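Adenosylmethionine-8-amino-7-oxononanoate aminotransferase (Methanocaldococcus jannaschii, PDB 6ZHK) is a pyridoxal-phosphate-dependent class-III aminotransferase that probably passes the amino group of S-adenosylmethionine to 7-keto-8-aminopelargonic acid in biotin synthesis. Local coordinates at residues E127-M132 with A311-T316; L267-T272 with D295-G300. All coordinates share one frame; numbering follows the deposited sequence.

Contact 1: residues E127-M132 with A311-T316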
loop_
_atom_site.group_PDB
_atom_site.type_symbol
_atom_site.label_atom_id
_atom_site.label_comp_id
_atom_site.label_asym_id
_atom_site.label_seq_id
_atom_site.Cartn_x
_atom_site.Cartn_y
_atom_site.Cartn_z
ATOM N N GLU A 127 3.101 -8.384 3.935
ATOM C CA GLU A 127 2.690 -8.144 5.315
ATOM C C GLU A 127 1.436 -8.963 5.632
ATOM O O GLU A 127 1.259 -9.491 6.723
ATOM C CB GLU A 127 2.311 -6.667 5.498
ATOM C CG GLU A 127 3.500 -5.703 5.368
ATOM C CD GLU A 127 4.082 -5.183 6.669
ATOM O OE1 GLU A 127 3.530 -5.547 7.742
ATOM O OE2 GLU A 127 5.103 -4.434 6.606
ATOM N N ILE A 128 0.570 -9.142 4.641
ATOM C CA ILE A 128 -0.651 -9.883 4.849
ATOM C C ILE A 128 -0.321 -11.370 4.942
ATOM O O ILE A 128 -0.893 -12.077 5.801
ATOM C CB ILE A 128 -1.649 -9.593 3.699
ATOM C CG1 ILE A 128 -2.190 -8.161 3.845
ATOM C CG2 ILE A 128 -2.781 -10.636 3.673
ATOM C CD1 ILE A 128 -2.869 -7.664 2.513
ATOM N N ALA A 129 0.592 -11.821 4.078
ATOM C CA ALA A 129 1.058 -13.201 4.139
ATOM C C ALA A 129 1.649 -13.468 5.535
ATOM O O ALA A 129 1.410 -14.512 6.134
ATOM C CB ALA A 129 2.080 -13.483 3.046
ATOM N N ILE A 130 2.495 -12.565 6.017
ATOM C CA ILE A 130 3.114 -12.725 7.335
ATOM C C ILE A 130 2.006 -12.909 8.380
ATOM O O ILE A 130 2.118 -13.780 9.244
ATOM C CB ILE A 130 4.050 -11.508 7.649
ATOM C CG1 ILE A 130 5.369 -11.618 6.888
ATOM C CG2 ILE A 130 4.279 -11.278 9.151
ATOM C CD1 ILE A 130 6.166 -10.272 6.941
ATOM N N LYS A 131 0.994 -12.028 8.357
ATOM C CA LYS A 131 -0.015 -11.994 9.398
ATOM C C LYS A 131 -0.894 -13.226 9.324
ATOM O O LYS A 131 -1.239 -13.792 10.352
ATOM C CB LYS A 131 -0.825 -10.702 9.404
ATOM C CG LYS A 131 0.016 -9.442 9.669
ATOM C CD LYS A 131 -0.835 -8.196 9.588
ATOM C CE LYS A 131 -2.175 -8.288 10.337
ATOM N NZ LYS A 131 -2.879 -6.973 10.310
ATOM N N MET A 132 -1.184 -13.701 8.102
ATOM C CA MET A 132 -1.991 -14.894 7.931
ATOM C C MET A 132 -1.232 -16.075 8.527
ATOM O O MET A 132 -1.853 -16.878 9.221
ATOM C CB MET A 132 -2.209 -15.140 6.418
ATOM C CG MET A 132 -3.236 -14.193 5.821
ATOM S SD MET A 132 -3.226 -14.519 4.060
ATOM C CE MET A 132 -4.673 -13.601 3.531
ATOM N N ALA A 311 -2.108 -5.575 -5.732
ATOM C CA ALA A 311 -1.392 -6.761 -5.313
ATOM C C ALA A 311 -2.389 -7.799 -4.797
ATOM O O ALA A 311 -3.570 -7.506 -4.596
ATOM C CB ALA A 311 -0.338 -6.390 -4.329
ATOM N N ALA A 312 -1.927 -9.053 -4.686
ATOM C CA ALA A 312 -2.780 -10.116 -4.145
ATOM C C ALA A 312 -1.956 -11.109 -3.331
ATOM O O ALA A 312 -0.775 -11.372 -3.638
ATOM C CB ALA A 312 -3.416 -10.848 -5.323
ATOM N N THR A 313 -2.575 -11.654 -2.277
ATOM C CA THR A 313 -1.953 -12.743 -1.544
ATOM C C THR A 313 -2.876 -13.952 -1.701
ATOM O O THR A 313 -4.029 -13.911 -1.311
ATOM C CB THR A 313 -1.869 -12.353 -0.050
ATOM O OG1 THR A 313 -1.188 -11.087 0.035
ATOM C CG2 THR A 313 -1.163 -13.409 0.772
ATOM N N LEU A 314 -2.380 -15.007 -2.327
ATOM C CA LEU A 314 -3.207 -16.176 -2.532
ATOM C C LEU A 314 -2.803 -17.268 -1.520
ATOM O O LEU A 314 -1.617 -17.462 -1.266
ATOM C CB LEU A 314 -2.933 -16.680 -3.968
ATOM C CG LEU A 314 -3.874 -16.092 -5.000
ATOM C CD1 LEU A 314 -3.629 -14.590 -5.234
ATOM C CD2 LEU A 314 -3.970 -16.949 -6.260
ATOM N N THR A 315 -3.786 -18.023 -1.002
ATOM C CA THR A 315 -3.522 -19.061 -0.006
ATOM C C THR A 315 -4.335 -20.331 -0.341
ATOM O O THR A 315 -5.204 -20.331 -1.241
ATOM C CB THR A 315 -3.884 -18.622 1.430
ATOM O OG1 THR A 315 -5.303 -18.682 1.546
ATOM C CG2 THR A 315 -3.544 -17.180 1.739
ATOM N N THR A 316 -4.000 -21.387 0.393
ATOM C CA THR A 316 -4.655 -22.682 0.400
ATOM C C THR A 316 -5.936 -22.558 1.205
ATOM O O THR A 316 -6.085 -21.603 1.963
ATOM C CB THR A 316 -3.754 -23.741 1.036
ATOM O OG1 THR A 316 -3.535 -23.301 2.387
ATOM C CG2 THR A 316 -2.459 -23.891 0.266
#

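Contact 2: residues L267-T272 with D295-G300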
loop_
_atom_site.group_PDB
_atom_site.type_symbol
_atom_site.label_atom_id
_atom_site.label_comp_id
_atom_site.label_asym_id
_atom_site.label_seq_id
_atom_site.Cartn_x
_atom_site.Cartn_y
_atom_site.Cartn_z
ATOM N N LEU A 267 5.841 -17.715 -0.929
ATOM C CA LEU A 267 6.692 -17.360 -2.064
ATOM C C LEU A 267 6.261 -15.978 -2.534
ATOM O O LEU A 267 5.091 -15.724 -2.848
ATOM C CB LEU A 267 6.548 -18.384 -3.186
ATOM C CG LEU A 267 7.614 -18.350 -4.282
ATOM C CD1 LEU A 267 8.942 -18.814 -3.699
ATOM C CD2 LEU A 267 7.194 -19.260 -5.471
ATOM N N ASP A 268 7.260 -15.061 -2.570
ATOM C CA ASP A 268 6.992 -13.715 -3.013
ATOM C C ASP A 268 7.275 -13.618 -4.522
ATOM O O ASP A 268 8.428 -13.501 -4.918
ATOM C CB ASP A 268 7.860 -12.738 -2.209
ATOM C CG ASP A 268 7.748 -11.308 -2.709
ATOM O OD1 ASP A 268 7.053 -11.096 -3.729
ATOM O OD2 ASP A 268 8.302 -10.421 -2.010
ATOM N N GLU A 269 6.221 -13.653 -5.346
ATOM C CA GLU A 269 6.388 -13.510 -6.801
ATOM C C GLU A 269 5.948 -12.108 -7.236
ATOM O O GLU A 269 5.450 -11.903 -8.327
ATOM C CB GLU A 269 5.632 -14.634 -7.503
ATOM C CG GLU A 269 6.308 -15.996 -7.310
ATOM C CD GLU A 269 6.233 -16.877 -8.554
ATOM O OE1 GLU A 269 6.617 -16.382 -9.674
ATOM O OE2 GLU A 269 5.755 -18.044 -8.430
ATOM N N VAL A 270 6.163 -11.106 -6.370
ATOM C CA VAL A 270 5.715 -9.784 -6.766
ATOM C C VAL A 270 6.421 -9.321 -8.051
ATOM O O VAL A 270 5.788 -8.792 -8.938
ATOM C CB VAL A 270 5.847 -8.763 -5.616
ATOM C CG1 VAL A 270 5.642 -7.349 -6.147
ATOM C CG2 VAL A 270 4.825 -9.074 -4.520
ATOM N N ALA A 271 7.705 -9.621 -8.191
ATOM C CA ALA A 271 8.462 -9.233 -9.370
ATOM C C ALA A 271 8.459 -10.373 -10.396
ATOM O O ALA A 271 8.488 -10.107 -11.578
ATOM C CB ALA A 271 9.886 -8.899 -8.935
ATOM N N THR A 272 8.451 -11.638 -9.966
ATOM C CA THR A 272 8.634 -12.693 -10.952
ATOM C C THR A 272 7.338 -13.111 -11.633
ATOM O O THR A 272 7.348 -13.759 -12.696
ATOM C CB THR A 272 9.261 -13.934 -10.311
ATOM O OG1 THR A 272 8.457 -14.306 -9.181
ATOM C CG2 THR A 272 10.668 -13.632 -9.846
ATOM N N ASP A 295 2.440 -22.407 0.278
ATOM C CA ASP A 295 1.164 -22.280 0.949
ATOM C C ASP A 295 0.557 -20.918 0.707
ATOM O O ASP A 295 -0.667 -20.778 0.658
ATOM C CB ASP A 295 1.350 -22.437 2.465
ATOM C CG ASP A 295 1.914 -23.805 2.754
ATOM O OD1 ASP A 295 1.108 -24.769 2.639
ATOM O OD2 ASP A 295 3.140 -23.899 2.993
ATOM N N ILE A 296 1.414 -19.936 0.514
ATOM C CA ILE A 296 0.934 -18.584 0.264
ATOM C C ILE A 296 1.826 -18.003 -0.830
ATOM O O ILE A 296 3.021 -18.151 -0.775
ATOM C CB ILE A 296 1.028 -17.701 1.527
ATOM C CG1 ILE A 296 0.354 -18.326 2.749
ATOM C CG2 ILE A 296 0.520 -16.297 1.247
ATOM C CD1 ILE A 296 0.293 -17.339 3.947
ATOM N N LEU A 297 1.217 -17.367 -1.822
ATOM C CA LEU A 297 1.838 -16.770 -3.003
ATOM C C LEU A 297 1.503 -15.274 -2.974
ATOM O O LEU A 297 0.326 -14.940 -2.951
ATOM C CB LEU A 297 1.233 -17.410 -4.262
ATOM C CG LEU A 297 1.690 -16.769 -5.605
ATOM C CD1 LEU A 297 3.210 -16.961 -5.749
ATOM C CD2 LEU A 297 0.918 -17.368 -6.783
ATOM N N CYS A 298 2.530 -14.397 -3.095
ATOM C CA CYS A 298 2.312 -12.961 -3.147
ATOM C C CYS A 298 2.548 -12.472 -4.581
ATOM O O CYS A 298 3.527 -12.857 -5.186
ATOM C CB CYS A 298 3.274 -12.228 -2.232
ATOM S SG CYS A 298 3.018 -12.795 -0.521
ATOM N N LEU A 299 1.628 -11.652 -5.118
ATOM C CA LEU A 299 1.698 -11.102 -6.480
ATOM C C LEU A 299 1.533 -9.583 -6.438
ATOM O O LEU A 299 0.982 -9.023 -5.506
ATOM C CB LEU A 299 0.553 -11.676 -7.299
ATOM C CG LEU A 299 0.510 -13.209 -7.380
ATOM C CD1 LEU A 299 -0.711 -13.684 -8.154
ATOM C CD2 LEU A 299 1.790 -13.704 -8.045
ATOM N N GLY A 300 2.039 -8.910 -7.476
ATOM C CA GLY A 300 1.952 -7.461 -7.531
ATOM C C GLY A 300 2.557 -7.018 -8.877
ATOM O O GLY A 300 2.649 -7.813 -9.816
HETATM O O HOH W 1 3.337 -10.666 -9.385
#

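Contact 1: residues E127-M132 with A311-T316
Thr-313 and Thr-315 meet Ile-128, Ala-129 and Met-132 where helix 122-140 packs on the large mixed sheet of a fold type I PLP enzyme. The strand carrying the threonines, 311-315, runs antiparallel to both its neighbours in that sheet. Locally the helix and strand axes are 8.8 Å apart and run 27° from parallel. No hydrogen bond joins the two segments, and the contact is buried.

Thr-313 is the first residue to touch. Its hydroxyl lies beside the backbone N, anti to the carbonyl carbon (chi1 -54°). There OG1 hydrogen-bonds to the carbonyl O of Ala-125, one turn before Ala-129, so this buried polar atom is satisfied. OG1 also rests 4.0 Å from Ile-128 CB, with CG2 of the same isoleucine equally near. The methyl CG2 of Thr-313 lies 4.0 Å from Ala-129 CB. Here the backbones are nearest, CA to CA 6.4 Å for Ala-129 and Thr-313, consistent with the small alanine side chain. The same methyl meets the sulfur of Met-132 tip to tip.

Two residues on, Thr-315 faces the helix again. Met-132 is extended beyond CG, and its SD lies 3.5 Å from Thr-315 CG2, the two side chains crossing at a slant. Trp-22 of the second subunit packs on both, so this end of the contact also belongs to the dimer interface. The hydroxyl OG1 of Thr-315 donates instead to Thr-316 O at 3.1 Å, tilted 30° from the carbonyl plane. Thr-316 follows at the N-cap of helix 317-321, where its OG1 bonds to Ile-319 N.

Contact 2: residues L267-T272 with D295-G300
The beta-alpha-beta unit formed by strand 265-268, helix 286-291 and strand 296-299 brings Leu-267 beside Leu-297 and Asp-268 beside Cys-298 as parallel partners. Leu-267 N donates to Ile-296 O at 2.9 Å, and Cys-298 N donates to Leu-267 O. The third bond, Glu-269 N to Cys-298 O, is more bent (135° at the hydrogen). The chain then turns: Asp-268 OD1 accepts from Val-270 N at 2.8 Å, an Asx turn. Asp-268 OD2 is held by His-156, and this aspartate is predicted to bind the cofactor.

Glu-269 CG stands beside its backbone N (chi1 -71°), which sets it 3.6 Å from Leu-297 CD1; the side chain then bends toward its carboxylate partners. Its OE1 accepts from Thr-272 OG1 at 2.8 Å and from Phe-282 N, while OE2 takes Cys-283 N. An alanine here would probably leave those two backbone N-H groups and the threonine without their acceptor and open a gap beside Leu-297. Further on, a water bridges Glu-269 O and Gly-300 N, and Val-270 CG1 lies 3.9 Å from Gly-300 CA.

Val-126 and Ala-129 of helix 122-140 pack on the Asp-268 and Cys-298 face. Strand 228-234 flanks 265-268, and strand 311-315 flanks 296-299.

In the fold
The centres of contacts 1 and 2 are about 9 Å apart, and both involve the same seven-stranded sheet. Contact 2 is nested along the chain inside the loop that contact 1 closes. Strand 311-315 follows 296-299 in sequence and lies next to it, antiparallel. The two strands are probably joined by hydrogen bonds, Leu-314 N to Leu-297 O and Leu-299 N to Ala-312 O. Helix 122-140 forms one side of contact 1 and also packs on contact 2. Contact 1 reaches out to the second subunit, whereas contact 2 lies wholly within its own chain. Together they probably help frame the predicted cofactor site: Gly-122 begins the shared helix, Asp-268 lies on strand 265-268, and Lys-301 follows another strand.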